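Local atomic coordinates of pilus tip adhesin Cpa (Streptococcus pyogenes, PDB entry 4C0Z), a protein that is a component of the streptococcal pilus tip that can attach covalently to host-cell surface targets through reactive internal thioester bonds, mediating adhesion. Residues 24-29 / 63-68; 38-43 / 122-127; 56-61 / 137-142; 101-106 / 207-212; 115-120 / 181-186. All coordinates share one frame; numbering follows the deposited sequence.

Contact 1: residues 24-29 / 63-68; sequences SYSKGY and PSKSDS. With GOL (glycerol), chain B.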
# COMPACT_ATOMS: atom_id res chain seq x y z
N SER I 24 -12.15 -4.03 11.89
CA SER I 24 -13.42 -4.62 12.33
C SER I 24 -14.21 -5.25 11.16
O SER I 24 -15.22 -5.93 11.41
CB SER I 24 -14.27 -3.61 13.10
OG SER I 24 -14.82 -2.63 12.22
N TYR I 25 -13.75 -5.05 9.89
CA TYR I 25 -14.40 -5.71 8.76
C TYR I 25 -13.80 -7.12 8.77
O TYR I 25 -12.78 -7.39 8.15
CB TYR I 25 -14.13 -4.98 7.42
CG TYR I 25 -14.90 -5.61 6.28
CD1 TYR I 25 -16.29 -5.52 6.21
CD2 TYR I 25 -14.25 -6.35 5.30
CE1 TYR I 25 -17.00 -6.11 5.18
CE2 TYR I 25 -14.96 -6.95 4.26
CZ TYR I 25 -16.33 -6.81 4.19
OH TYR I 25 -17.04 -7.41 3.18
N SER I 26 -14.45 -7.99 9.55
CA SER I 26 -14.01 -9.33 9.90
C SER I 26 -15.27 -10.20 10.20
O SER I 26 -16.37 -9.66 10.26
CB SER I 26 -13.15 -9.21 11.15
OG SER I 26 -12.59 -10.44 11.54
N LYS I 27 -15.11 -11.52 10.41
CA LYS I 27 -16.23 -12.43 10.74
C LYS I 27 -17.08 -11.84 11.86
O LYS I 27 -16.55 -11.42 12.89
CB LYS I 27 -15.72 -13.83 11.14
CG LYS I 27 -15.42 -14.75 9.97
CD LYS I 27 -14.98 -16.13 10.46
CE LYS I 27 -14.68 -17.08 9.33
NZ LYS I 27 -15.91 -17.72 8.83
N GLY I 28 -18.38 -11.76 11.64
CA GLY I 28 -19.30 -11.17 12.61
C GLY I 28 -19.84 -9.82 12.16
O GLY I 28 -20.90 -9.39 12.61
N TYR I 29 -19.09 -9.13 11.26
CA TYR I 29 -19.52 -7.85 10.73
C TYR I 29 -20.68 -8.09 9.74
O TYR I 29 -20.62 -9.08 9.01
CB TYR I 29 -18.34 -7.14 10.03
CG TYR I 29 -18.62 -5.70 9.66
CD1 TYR I 29 -19.24 -5.39 8.45
CD2 TYR I 29 -18.27 -4.66 10.50
CE1 TYR I 29 -19.53 -4.07 8.11
CE2 TYR I 29 -18.53 -3.33 10.16
CZ TYR I 29 -19.17 -3.04 8.97
OH TYR I 29 -19.44 -1.74 8.64
N PRO I 63 -3.60 -3.20 9.61
CA PRO I 63 -3.82 -3.83 10.93
C PRO I 63 -4.61 -5.14 10.73
O PRO I 63 -5.43 -5.25 9.82
CB PRO I 63 -4.63 -2.77 11.69
CG PRO I 63 -4.39 -1.48 10.95
CD PRO I 63 -4.30 -1.90 9.52
N SER I 64 -4.31 -6.15 11.54
CA SER I 64 -4.97 -7.45 11.51
C SER I 64 -6.46 -7.32 11.83
O SER I 64 -6.88 -6.40 12.56
CB SER I 64 -4.36 -8.39 12.54
OG SER I 64 -2.97 -8.58 12.36
N LYS I 65 -7.25 -8.26 11.31
CA LYS I 65 -8.70 -8.35 11.59
C LYS I 65 -8.91 -8.65 13.06
O LYS I 65 -8.05 -9.26 13.69
CB LYS I 65 -9.34 -9.43 10.70
CG LYS I 65 -9.32 -9.02 9.23
CD LYS I 65 -10.15 -9.93 8.36
CE LYS I 65 -10.09 -9.53 6.90
NZ LYS I 65 -10.51 -8.11 6.67
N SER I 66 -10.04 -8.19 13.63
CA SER I 66 -10.35 -8.36 15.06
C SER I 66 -10.37 -9.81 15.53
O SER I 66 -10.08 -10.05 16.70
CB SER I 66 -11.66 -7.67 15.44
OG SER I 66 -12.69 -8.03 14.54
N ASP I 67 -10.65 -10.78 14.65
CA ASP I 67 -10.68 -12.20 15.05
C ASP I 67 -9.32 -12.92 14.83
O ASP I 67 -9.26 -14.15 14.90
CB ASP I 67 -11.84 -12.93 14.35
CG ASP I 67 -11.61 -13.24 12.87
OD1 ASP I 67 -10.87 -12.46 12.19
OD2 ASP I 67 -12.21 -14.22 12.38
N SER I 68 -8.26 -12.16 14.54
CA SER I 68 -6.92 -12.73 14.37
C SER I 68 -6.32 -12.97 15.75
O SER I 68 -6.67 -12.27 16.69
CB SER I 68 -6.03 -11.77 13.56
OG SER I 68 -4.67 -12.19 13.51
C1 GOL B . -11.24 -15.14 7.43
O1 GOL B . -12.51 -15.68 7.09
C2 GOL B . -11.28 -14.47 8.79
O2 GOL B . -9.97 -14.03 9.14
C3 GOL B . -12.21 -13.28 8.69
O3 GOL B . -12.32 -12.59 9.92
O HOH W 1 -14.29 -10.31 13.80
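Lys-65 and the backbone of Tyr-25 make the direct hydrogen bond of this contact between two irregular loops, 24-29 and 63-68. NZ of Lys-65 lies 2.8 Å from O of Tyr-25 and meets it almost head-on, with a C=O...N angle of 177°. The lysine chain runs extended as far as CE and bends at chi4 (-56°), which sets NZ against the carbonyl; Asp-23 is a second, long and weak ionic partner.

Hydroxyl and carboxylate chemistry fills the next layer. OG of Ser-26 stands anti to its backbone N, 2.7 Å from OD1 of Asp-67. A glycerol, probably from the crystallisation liquor, enters here: its O3 donates to OD1 of Asp-67 at 2.7 Å and accepts N-H of Lys-27 at 3.0 Å, a nearly straight bond of 172°. Water may otherwise occupy this site. One water joins OG of Ser-26, OG of Ser-66 and O of Lys-27, to which it donates.

Van der Waals contact is slight: CB of Ser-26 touches OG of Ser-66 at 3.6 Å. Serine suits the spot because a small side chain lets the loops approach while its hydroxyl reaches the bridging water. Both loops turn here, Ser-26 to Tyr-29 as type II, with Gly-28 at positive phi, and Lys-65 to Ser-68 as type I. The lysine bond and the water, rather than an apolar interface, therefore join the loop after strand 19-23 to the loop after strand 51-56.

Contact 2: residues 38-43 / 122-127; sequences YHNLKV and DPLNAI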
# COMPACT_ATOMS: atom_id res chain seq x y z
N TYR I 38 -12.97 -4.33 1.48
CA TYR I 38 -13.44 -3.31 2.41
C TYR I 38 -12.58 -3.35 3.69
O TYR I 38 -11.93 -4.36 3.98
CB TYR I 38 -14.91 -3.55 2.80
CG TYR I 38 -15.94 -3.19 1.76
CD1 TYR I 38 -15.94 -1.93 1.16
CD2 TYR I 38 -17.00 -4.04 1.47
CE1 TYR I 38 -16.93 -1.56 0.25
CE2 TYR I 38 -18.00 -3.69 0.56
CZ TYR I 38 -17.97 -2.44 -0.05
OH TYR I 38 -18.95 -2.10 -0.96
N HIS I 39 -12.58 -2.24 4.44
CA HIS I 39 -11.92 -2.10 5.73
C HIS I 39 -12.80 -1.26 6.60
O HIS I 39 -13.55 -0.42 6.09
CB HIS I 39 -10.51 -1.46 5.62
CG HIS I 39 -9.59 -2.25 4.75
ND1 HIS I 39 -8.94 -3.37 5.24
CD2 HIS I 39 -9.33 -2.13 3.43
CE1 HIS I 39 -8.29 -3.88 4.21
NE2 HIS I 39 -8.48 -3.15 3.11
N ASN I 40 -12.69 -1.47 7.91
CA ASN I 40 -13.38 -0.66 8.89
C ASN I 40 -12.48 -0.65 10.11
O ASN I 40 -12.67 -1.40 11.06
CB ASN I 40 -14.81 -1.15 9.19
CG ASN I 40 -15.63 -0.14 9.94
OD1 ASN I 40 -15.11 0.81 10.57
ND2 ASN I 40 -16.94 -0.31 9.91
N LEU I 41 -11.46 0.19 10.04
CA LEU I 41 -10.44 0.31 11.07
C LEU I 41 -10.93 1.03 12.28
O LEU I 41 -11.66 2.03 12.19
CB LEU I 41 -9.15 0.93 10.52
CG LEU I 41 -8.62 0.37 9.20
CD1 LEU I 41 -7.48 1.20 8.65
CD2 LEU I 41 -8.24 -1.09 9.31
N LYS I 42 -10.56 0.49 13.43
CA LYS I 42 -10.95 1.02 14.73
C LYS I 42 -9.79 1.02 15.70
O LYS I 42 -8.86 0.23 15.55
CB LYS I 42 -12.09 0.17 15.33
CG LYS I 42 -13.48 0.78 15.22
CD LYS I 42 -14.12 0.69 13.86
CE LYS I 42 -15.62 0.62 13.93
NZ LYS I 42 -16.26 1.78 13.27
N VAL I 43 -9.86 1.90 16.69
CA VAL I 43 -8.94 1.97 17.83
C VAL I 43 -9.80 2.02 19.09
O VAL I 43 -10.85 2.67 19.09
CB VAL I 43 -7.86 3.10 17.84
CG1 VAL I 43 -6.86 2.92 16.72
CG2 VAL I 43 -8.47 4.50 17.83
N ASP I 122 -23.32 3.99 0.87
CA ASP I 122 -23.36 2.88 1.84
C ASP I 122 -22.15 2.96 2.79
O ASP I 122 -21.09 3.37 2.34
CB ASP I 122 -23.42 1.52 1.11
CG ASP I 122 -24.64 1.35 0.22
OD1 ASP I 122 -25.67 2.01 0.47
OD2 ASP I 122 -24.57 0.53 -0.73
N PRO I 123 -22.32 2.65 4.11
CA PRO I 123 -21.21 2.84 5.08
C PRO I 123 -19.81 2.40 4.66
O PRO I 123 -18.87 3.20 4.76
CB PRO I 123 -21.69 2.08 6.31
CG PRO I 123 -23.16 2.14 6.24
CD PRO I 123 -23.54 2.18 4.79
N LEU I 124 -19.64 1.15 4.18
CA LEU I 124 -18.34 0.61 3.78
C LEU I 124 -17.76 1.33 2.57
O LEU I 124 -16.55 1.54 2.51
CB LEU I 124 -18.38 -0.91 3.58
CG LEU I 124 -18.63 -1.73 4.85
CD1 LEU I 124 -19.07 -3.15 4.49
CD2 LEU I 124 -17.41 -1.72 5.78
N ASN I 125 -18.64 1.79 1.65
CA ASN I 125 -18.24 2.58 0.48
C ASN I 125 -17.81 3.98 0.92
O ASN I 125 -16.89 4.55 0.33
CB ASN I 125 -19.39 2.65 -0.53
CG ASN I 125 -19.66 1.38 -1.29
OD1 ASN I 125 -18.78 0.54 -1.46
ND2 ASN I 125 -20.87 1.23 -1.80
N ALA I 126 -18.47 4.53 1.96
CA ALA I 126 -18.17 5.86 2.50
C ALA I 126 -16.81 5.85 3.21
O ALA I 126 -16.02 6.78 3.02
CB ALA I 126 -19.29 6.32 3.44
N ILE I 127 -16.51 4.76 3.96
CA ILE I 127 -15.21 4.56 4.62
C ILE I 127 -14.12 4.48 3.53
O ILE I 127 -13.08 5.12 3.65
CB ILE I 127 -15.20 3.29 5.51
CG1 ILE I 127 -16.06 3.49 6.75
CG2 ILE I 127 -13.77 2.91 5.92
CD1 ILE I 127 -16.56 2.20 7.42
O HOH W 2 -14.30 0.32 3.41
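CA of Tyr-38 comes within 6.4 Å of CA of Leu-124, where the run into strand 41-44 passes the first turn of helix 123-138. The tyrosine ring lies over the leucine: CB of Leu-124 sits 3.6 Å from the ring centroid, 12° off its normal, a CH-pi contact over one face, while CD1 of Leu-124 reaches CD2 of the ring. Beyond the ring, Tyr-38 OH donates to OD1 of Asn-125 at 2.7 Å, from above the amide plane, and Gln-163 takes ND2 of the same amide. Tyrosine thus serves twice, with a flat apolar face and a polar tip. In the thioester domain this joins the antiparallel barrel to the helical part. Nearer the strand, CG2 of Ile-127 packs on O of His-39 at 3.3 Å, and its CD1 lies 3.6 Å from both CG and ND2 of Asn-40. That buried amide is held by Gln-52 and Tyr-29. A water accepts from N of His-39 and donates to O of Leu-124 at 2.7 Å.

Contact 3: residues 56-61 / 137-142; sequences FNLTKH and YTDSSY. With SPD (spermidine), chain C.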
# COMPACT_ATOMS: atom_id res chain seq x y z
N PHE I 56 -2.40 5.03 7.29
CA PHE I 56 -1.41 5.66 6.42
C PHE I 56 -0.17 4.78 6.39
O PHE I 56 -0.10 3.83 7.17
CB PHE I 56 -1.15 7.13 6.75
CG PHE I 56 -0.57 7.51 8.08
CD1 PHE I 56 -1.39 7.64 9.20
CD2 PHE I 56 0.75 7.91 8.18
CE1 PHE I 56 -0.87 8.10 10.41
CE2 PHE I 56 1.27 8.37 9.40
CZ PHE I 56 0.45 8.47 10.50
N ASN I 57 0.80 5.04 5.47
CA ASN I 57 2.00 4.24 5.16
C ASN I 57 1.56 3.07 4.28
O ASN I 57 1.41 1.94 4.76
CB ASN I 57 2.76 3.74 6.38
CG ASN I 57 3.09 4.81 7.41
OD1 ASN I 57 2.58 4.81 8.52
ND2 ASN I 57 3.96 5.71 7.08
N LEU I 58 1.32 3.35 3.00
CA LEU I 58 0.85 2.36 2.03
C LEU I 58 1.74 1.15 1.84
O LEU I 58 1.26 0.11 1.42
CB LEU I 58 0.58 3.02 0.66
CG LEU I 58 -0.62 3.95 0.57
CD1 LEU I 58 -0.67 4.58 -0.82
CD2 LEU I 58 -1.90 3.19 0.85
N THR I 59 3.04 1.28 2.13
CA THR I 59 3.97 0.17 1.90
C THR I 59 4.09 -0.73 3.14
O THR I 59 4.84 -1.70 3.10
CB THR I 59 5.34 0.68 1.37
OG1 THR I 59 6.00 1.36 2.43
CG2 THR I 59 5.20 1.60 0.18
N LYS I 60 3.34 -0.45 4.21
CA LYS I 60 3.32 -1.25 5.44
C LYS I 60 2.08 -2.13 5.51
O LYS I 60 1.25 -2.04 4.61
CB LYS I 60 3.51 -0.38 6.70
CG LYS I 60 4.90 0.25 6.70
CD LYS I 60 5.10 1.16 7.87
CE LYS I 60 6.53 1.65 7.87
NZ LYS I 60 6.93 2.12 9.22
N HIS I 61 1.98 -3.02 6.51
CA HIS I 61 0.87 -3.97 6.62
C HIS I 61 -0.37 -3.34 7.20
O HIS I 61 -0.29 -2.56 8.15
CB HIS I 61 1.24 -5.17 7.51
CG HIS I 61 2.14 -6.18 6.88
ND1 HIS I 61 1.65 -7.15 6.03
CD2 HIS I 61 3.47 -6.36 7.01
CE1 HIS I 61 2.70 -7.86 5.65
NE2 HIS I 61 3.82 -7.43 6.24
N TYR I 137 -3.43 12.65 1.00
CA TYR I 137 -2.61 13.57 1.79
C TYR I 137 -1.48 12.88 2.55
O TYR I 137 -0.37 13.40 2.55
CB TYR I 137 -3.48 14.41 2.74
CG TYR I 137 -4.26 15.48 2.00
CD1 TYR I 137 -3.64 16.65 1.57
CD2 TYR I 137 -5.60 15.29 1.68
CE1 TYR I 137 -4.34 17.61 0.84
CE2 TYR I 137 -6.32 16.26 0.98
CZ TYR I 137 -5.69 17.42 0.57
OH TYR I 137 -6.41 18.34 -0.14
N THR I 138 -1.75 11.76 3.20
CA THR I 138 -0.75 11.08 4.03
C THR I 138 0.35 10.37 3.25
O THR I 138 1.47 10.24 3.74
CB THR I 138 -1.42 10.08 4.95
OG1 THR I 138 -2.03 9.05 4.17
CG2 THR I 138 -2.41 10.72 5.91
N ASP I 139 0.02 9.87 2.05
CA ASP I 139 0.94 9.08 1.24
C ASP I 139 1.13 9.61 -0.17
O ASP I 139 1.75 8.93 -0.99
CB ASP I 139 0.42 7.63 1.20
CG ASP I 139 0.67 6.90 2.49
OD1 ASP I 139 -0.20 6.99 3.40
OD2 ASP I 139 1.76 6.30 2.64
N SER I 140 0.62 10.81 -0.46
CA SER I 140 0.67 11.45 -1.78
C SER I 140 0.17 10.48 -2.87
O SER I 140 0.79 10.37 -3.94
CB SER I 140 2.05 12.02 -2.09
OG SER I 140 2.48 12.94 -1.10
N SER I 141 -0.92 9.72 -2.58
CA SER I 141 -1.44 8.78 -3.56
C SER I 141 -2.01 9.53 -4.76
O SER I 141 -2.63 10.58 -4.60
CB SER I 141 -2.44 7.81 -2.95
OG SER I 141 -3.69 8.44 -2.72
N TYR I 142 -1.71 9.03 -5.96
CA TYR I 142 -2.07 9.68 -7.21
C TYR I 142 -3.57 9.72 -7.50
O TYR I 142 -4.21 8.68 -7.62
CB TYR I 142 -1.31 9.03 -8.38
CG TYR I 142 -1.47 9.74 -9.71
CD1 TYR I 142 -0.72 10.88 -10.01
CD2 TYR I 142 -2.34 9.25 -10.68
CE1 TYR I 142 -0.86 11.53 -11.24
CE2 TYR I 142 -2.48 9.89 -11.91
CZ TYR I 142 -1.73 11.02 -12.19
OH TYR I 142 -1.87 11.64 -13.40
N1 SPD C . 0.95 -4.50 -1.83
C2 SPD C . 2.12 -3.82 -1.30
C3 SPD C . 1.75 -2.98 -0.07
C4 SPD C . 0.76 -3.70 0.84
C5 SPD C . 0.33 -2.68 1.89
N6 SPD C . -1.12 -2.61 2.00
C7 SPD C . -1.54 -1.74 3.14
C8 SPD C . -2.07 -0.37 2.61
C9 SPD C . -2.48 0.55 3.80
N10 SPD C . -1.45 0.63 4.85
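The side chains of Phe-56 and Thr-138 cross at about a right angle, CB of the threonine lying oblique to the ring, while Phe-84 and Leu-207 pack on the phenylalanine from outside. The closer touch is at CB of Phe-56, 3.3 Å from OG1 of Thr-138. The other flat group, the carboxylate of Asp-139, takes N-H of Asn-57 on the syn lone pair of OD1 (3.0 Å, 152°) and receives N-H of Leu-58 at OD2 from above its plane (3.0 Å, 163°). CG of Asp-139 is anti to its carbonyl carbon (chi1 -75°), which carries the carboxylate toward these amides where the chain leaves helical geometry. An aspartate suits the place because its two oxygens can satisfy consecutive buried N-H groups. CG of Leu-58 packs on CG of Asp-139 at 3.7 Å, and CD2 of the leucine faces spermidine C8 and C9. The bonds hold the start of the type I turn from Asn-57 to Lys-60, and Asn-57 O accepts spermidine N10 at 3.1 Å; the same spermidine also bonds to Asn-57 O and Lys-60 O of the second subunit. This is part of the spermidine-binding pocket beside the Cys-55 to Gln-204 thioester.

Contact 4: residues 101-106 / 207-212; sequences NILRIL and LSAEYV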
# COMPACT_ATOMS: atom_id res chain seq x y z
N ASN I 101 -6.08 19.73 6.42
CA ASN I 101 -6.68 18.99 5.31
C ASN I 101 -7.23 17.65 5.77
O ASN I 101 -8.36 17.30 5.41
CB ASN I 101 -5.69 18.84 4.16
CG ASN I 101 -5.53 20.11 3.37
OD1 ASN I 101 -6.47 20.89 3.20
ND2 ASN I 101 -4.33 20.35 2.90
N ILE I 102 -6.46 16.93 6.60
CA ILE I 102 -6.84 15.64 7.14
C ILE I 102 -8.07 15.81 8.05
O ILE I 102 -9.05 15.08 7.87
CB ILE I 102 -5.63 14.92 7.80
CG1 ILE I 102 -4.67 14.37 6.70
CG2 ILE I 102 -6.08 13.78 8.73
CD1 ILE I 102 -3.26 14.21 7.10
N LEU I 103 -8.03 16.80 8.95
CA LEU I 103 -9.14 17.14 9.86
C LEU I 103 -10.41 17.44 9.08
O LEU I 103 -11.49 16.96 9.47
CB LEU I 103 -8.79 18.32 10.77
CG LEU I 103 -8.50 18.01 12.25
CD1 LEU I 103 -8.42 19.29 13.04
CD2 LEU I 103 -9.55 17.11 12.87
N ARG I 104 -10.30 18.23 7.98
CA ARG I 104 -11.44 18.56 7.11
C ARG I 104 -12.07 17.31 6.49
O ARG I 104 -13.29 17.22 6.41
CB ARG I 104 -11.06 19.56 6.02
CG ARG I 104 -11.32 20.99 6.41
CD ARG I 104 -11.16 21.96 5.26
NE ARG I 104 -9.76 22.08 4.82
CZ ARG I 104 -8.88 22.93 5.33
NH1 ARG I 104 -9.23 23.75 6.32
NH2 ARG I 104 -7.64 22.97 4.87
N ILE I 105 -11.23 16.34 6.07
CA ILE I 105 -11.67 15.08 5.48
C ILE I 105 -12.43 14.27 6.52
O ILE I 105 -13.50 13.75 6.20
CB ILE I 105 -10.51 14.27 4.84
CG1 ILE I 105 -9.99 14.98 3.57
CG2 ILE I 105 -10.93 12.82 4.53
CD1 ILE I 105 -8.64 14.48 3.12
N LEU I 106 -11.88 14.15 7.74
CA LEU I 106 -12.51 13.38 8.79
C LEU I 106 -13.84 13.99 9.23
O LEU I 106 -14.81 13.25 9.41
CB LEU I 106 -11.55 13.16 9.98
CG LEU I 106 -10.28 12.34 9.68
CD1 LEU I 106 -9.42 12.16 10.91
CD2 LEU I 106 -10.61 10.98 9.12
N LEU I 207 -4.91 7.07 12.22
CA LEU I 207 -5.33 8.41 12.56
C LEU I 207 -6.83 8.43 12.85
O LEU I 207 -7.59 7.65 12.29
CB LEU I 207 -4.86 9.51 11.56
CG LEU I 207 -5.21 9.37 10.09
CD1 LEU I 207 -6.62 9.89 9.80
CD2 LEU I 207 -4.21 10.13 9.24
N SER I 208 -7.25 9.31 13.76
CA SER I 208 -8.64 9.43 14.19
C SER I 208 -8.94 10.85 14.66
O SER I 208 -8.03 11.54 15.12
CB SER I 208 -8.94 8.43 15.30
OG SER I 208 -10.33 8.33 15.51
N ALA I 209 -10.19 11.27 14.51
CA ALA I 209 -10.63 12.60 14.96
C ALA I 209 -11.87 12.47 15.84
O ALA I 209 -12.67 11.55 15.65
CB ALA I 209 -10.91 13.51 13.79
N GLU I 210 -11.99 13.36 16.83
CA GLU I 210 -13.11 13.38 17.77
C GLU I 210 -13.39 14.78 18.29
O GLU I 210 -12.52 15.65 18.23
CB GLU I 210 -12.85 12.41 18.96
CG GLU I 210 -11.77 12.86 19.95
CD GLU I 210 -11.73 12.17 21.30
OE1 GLU I 210 -12.82 11.84 21.83
OE2 GLU I 210 -10.62 12.03 21.85
N TYR I 211 -14.60 14.98 18.85
CA TYR I 211 -14.96 16.22 19.51
C TYR I 211 -14.41 16.08 20.93
O TYR I 211 -14.56 15.03 21.56
CB TYR I 211 -16.47 16.42 19.54
CG TYR I 211 -17.08 16.77 18.20
CD1 TYR I 211 -17.12 18.08 17.74
CD2 TYR I 211 -17.71 15.79 17.43
CE1 TYR I 211 -17.74 18.42 16.54
CE2 TYR I 211 -18.35 16.12 16.23
CZ TYR I 211 -18.36 17.43 15.79
OH TYR I 211 -18.98 17.77 14.60
N VAL I 212 -13.71 17.13 21.41
CA VAL I 212 -13.08 17.17 22.72
C VAL I 212 -13.97 17.96 23.68
O VAL I 212 -14.71 17.35 24.44
CB VAL I 212 -11.63 17.72 22.64
CG1 VAL I 212 -11.06 18.01 24.02
CG2 VAL I 212 -10.73 16.76 21.88
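CD1 of Leu-106 lies 3.5 Å from CB of Ala-209, the closest touch between helix 98-108 and strand 205-211 in this contact. The small methyl suits the strand here, because the backbones approach to 6.5 Å between the CA atoms of these two residues. CB of Leu-106 also reaches CB of Ala-209, at 3.9 Å. One turn earlier the spacing is wider, and the larger Leu-207 bridges it. Its CG takes the position between backbone N and carbonyl carbon (chi1 55°), and from there CD1 meets CD1 of Leu-106 at 3.8 Å while both methyls reach CG2 of Ile-102 at 4.1 Å. Leu-207 thus slants across both helix residues. CD2 of Leu-103 adds a flank contact with CB of Ala-209 at 4.0 Å. All the side-chain contacts across the pair are apolar, as fits a buried interface, and Ser-208, pointing the other way, bonds to Gln-52. Tyr-54, Tyr-191 and Leu-193 from adjoining strands extend the layer round Leu-106. With the short axes crossing at -67° and 8.8 Å apart, this is helix-on-sheet packing: helix 98-108 packs on strand 205-211, which lies between strands 51-56 and 191-198 of the antiparallel barrel.

Contact 5: residues 115-120 / 181-186; sequences NGIMKG and ESLPNQ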
# COMPACT_ATOMS: atom_id res chain seq x y z
N ASN I 115 -21.37 18.09 6.31
CA ASN I 115 -21.92 18.86 5.18
C ASN I 115 -22.63 17.99 4.11
O ASN I 115 -22.94 18.47 3.02
CB ASN I 115 -20.87 19.77 4.55
CG ASN I 115 -20.46 20.90 5.45
OD1 ASN I 115 -21.24 21.82 5.74
ND2 ASN I 115 -19.22 20.87 5.91
N GLY I 116 -22.93 16.74 4.48
CA GLY I 116 -23.64 15.78 3.64
C GLY I 116 -22.96 15.34 2.37
O GLY I 116 -23.64 14.88 1.45
N ILE I 117 -21.61 15.44 2.30
CA ILE I 117 -20.83 15.01 1.13
C ILE I 117 -21.01 13.49 0.88
O ILE I 117 -21.08 13.06 -0.28
CB ILE I 117 -19.33 15.43 1.26
CG1 ILE I 117 -19.18 16.97 1.12
CG2 ILE I 117 -18.41 14.68 0.27
CD1 ILE I 117 -17.77 17.50 1.41
N MET I 118 -21.14 12.71 1.97
CA MET I 118 -21.29 11.25 1.95
C MET I 118 -22.74 10.75 1.81
O MET I 118 -22.96 9.54 1.82
CB MET I 118 -20.64 10.61 3.21
CG MET I 118 -19.25 11.17 3.57
SD MET I 118 -18.03 11.26 2.22
CE MET I 118 -17.79 9.54 1.88
N LYS I 119 -23.72 11.67 1.67
CA LYS I 119 -25.14 11.32 1.54
C LYS I 119 -25.41 10.33 0.39
O LYS I 119 -24.92 10.53 -0.73
CB LYS I 119 -26.01 12.58 1.40
CG LYS I 119 -27.52 12.33 1.51
CD LYS I 119 -28.31 13.30 0.64
CE LYS I 119 -29.68 12.77 0.28
NZ LYS I 119 -30.48 13.79 -0.45
N GLY I 120 -26.14 9.27 0.71
CA GLY I 120 -26.51 8.22 -0.24
C GLY I 120 -25.48 7.12 -0.42
O GLY I 120 -25.77 6.11 -1.07
N GLU I 181 -13.88 24.28 2.01
CA GLU I 181 -13.89 25.58 2.69
C GLU I 181 -15.11 26.45 2.33
O GLU I 181 -15.45 27.35 3.10
CB GLU I 181 -12.57 26.33 2.45
CG GLU I 181 -11.40 25.75 3.24
CD GLU I 181 -10.02 25.97 2.64
OE1 GLU I 181 -9.91 26.59 1.56
OE2 GLU I 181 -9.03 25.51 3.26
N SER I 182 -15.78 26.18 1.19
CA SER I 182 -16.97 26.91 0.74
C SER I 182 -18.28 26.39 1.38
O SER I 182 -19.32 27.03 1.24
CB SER I 182 -17.08 26.88 -0.79
OG SER I 182 -17.42 25.59 -1.28
N LEU I 183 -18.20 25.24 2.07
CA LEU I 183 -19.34 24.58 2.73
C LEU I 183 -19.83 25.31 3.98
O LEU I 183 -19.02 25.99 4.62
CB LEU I 183 -18.99 23.11 3.05
CG LEU I 183 -18.77 22.20 1.85
CD1 LEU I 183 -18.10 20.93 2.28
CD2 LEU I 183 -20.08 21.89 1.13
N PRO I 184 -21.13 25.19 4.36
CA PRO I 184 -21.64 25.94 5.52
C PRO I 184 -21.00 25.63 6.87
O PRO I 184 -20.80 26.55 7.67
CB PRO I 184 -23.14 25.62 5.54
CG PRO I 184 -23.44 25.14 4.17
CD PRO I 184 -22.22 24.44 3.70
N ASN I 185 -20.68 24.35 7.13
CA ASN I 185 -20.08 23.95 8.40
C ASN I 185 -18.58 23.72 8.29
O ASN I 185 -18.13 22.80 7.60
CB ASN I 185 -20.79 22.71 8.97
CG ASN I 185 -22.28 22.87 9.13
OD1 ASN I 185 -22.76 23.75 9.84
ND2 ASN I 185 -23.05 22.01 8.48
N GLN I 186 -17.78 24.58 8.96
CA GLN I 186 -16.32 24.49 8.98
C GLN I 186 -15.85 23.78 10.26
O GLN I 186 -16.57 23.79 11.25
CB GLN I 186 -15.68 25.90 8.87
CG GLN I 186 -15.98 26.64 7.55
CD GLN I 186 -15.29 26.04 6.33
OE1 GLN I 186 -14.07 26.06 6.19
NE2 GLN I 186 -16.09 25.52 5.41
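Asn-115 reads the backbone of Asn-185 with both ends of its amide. ND2 donates to O of Asn-185 at 2.8 Å, nearly straight at 174°, and the acceptor lies in the amide plane. OD1 accepts N-H of the same residue at 2.9 Å and 156°, again in plane and on a lone pair. The two bonds form a ring that fixes the rotation of the amide, and asparagine suits it because one short side chain offers donor and acceptor side by side. The amide of Asn-185 turns within 20° of that of Asn-115 and adds a weak bond from ND2 to OD1 at 3.3 Å.

Carbon groups pack round the amide. CB of Leu-183 lies against CG of Asn-115 at 3.6 Å, and CD of Pro-184 touches OD1 of Asn-115 at 3.5 Å. The apolar pair is CD1 of Leu-183 with CD1 of Ile-117, at 3.6 Å.

Farther out, Asn-108 of helix 98-108 accepts a second bond from ND2 of Asn-115, and Arg-173 of helix 161-174 packs on both Ile-117 and Leu-183. Within the bend of 181-186, NE2 of Gln-186 bonds back to O of Leu-183 at 3.1 Å. A type I turn from Gly-116 to Lys-119 follows Asn-115. The whole is a surface junction, built on side-chain amide to backbone pairing, between the loop joining helices 98-108 and 123-138 and the loop from helix 177-181 to strand 191-198.

Contacts 2, 3 and 4 are buried, whereas contact 5 lies at the surface and contact 1 is only partly buried. Contacts 2 and 3 use opposite ends of helix 123-138, and the centres of the two contacts lie about 17 Å apart; contact 4 brings the preceding helix, 98-108, to the same sheet that contact 2 reaches. Chemistry follows place: contact 4 is wholly apolar in its side-chain touches, contacts 2 and 3 mix packing with buried hydrogen bonds, and contacts 1 and 5 tie loops mainly through polar groups. Contact 1 meets contact 2 through Ser-24 and Asn-40, contact 3 packs on contact 4, and a long, weak ion pair between Arg-104 and Glu-181 links contacts 4 and 5.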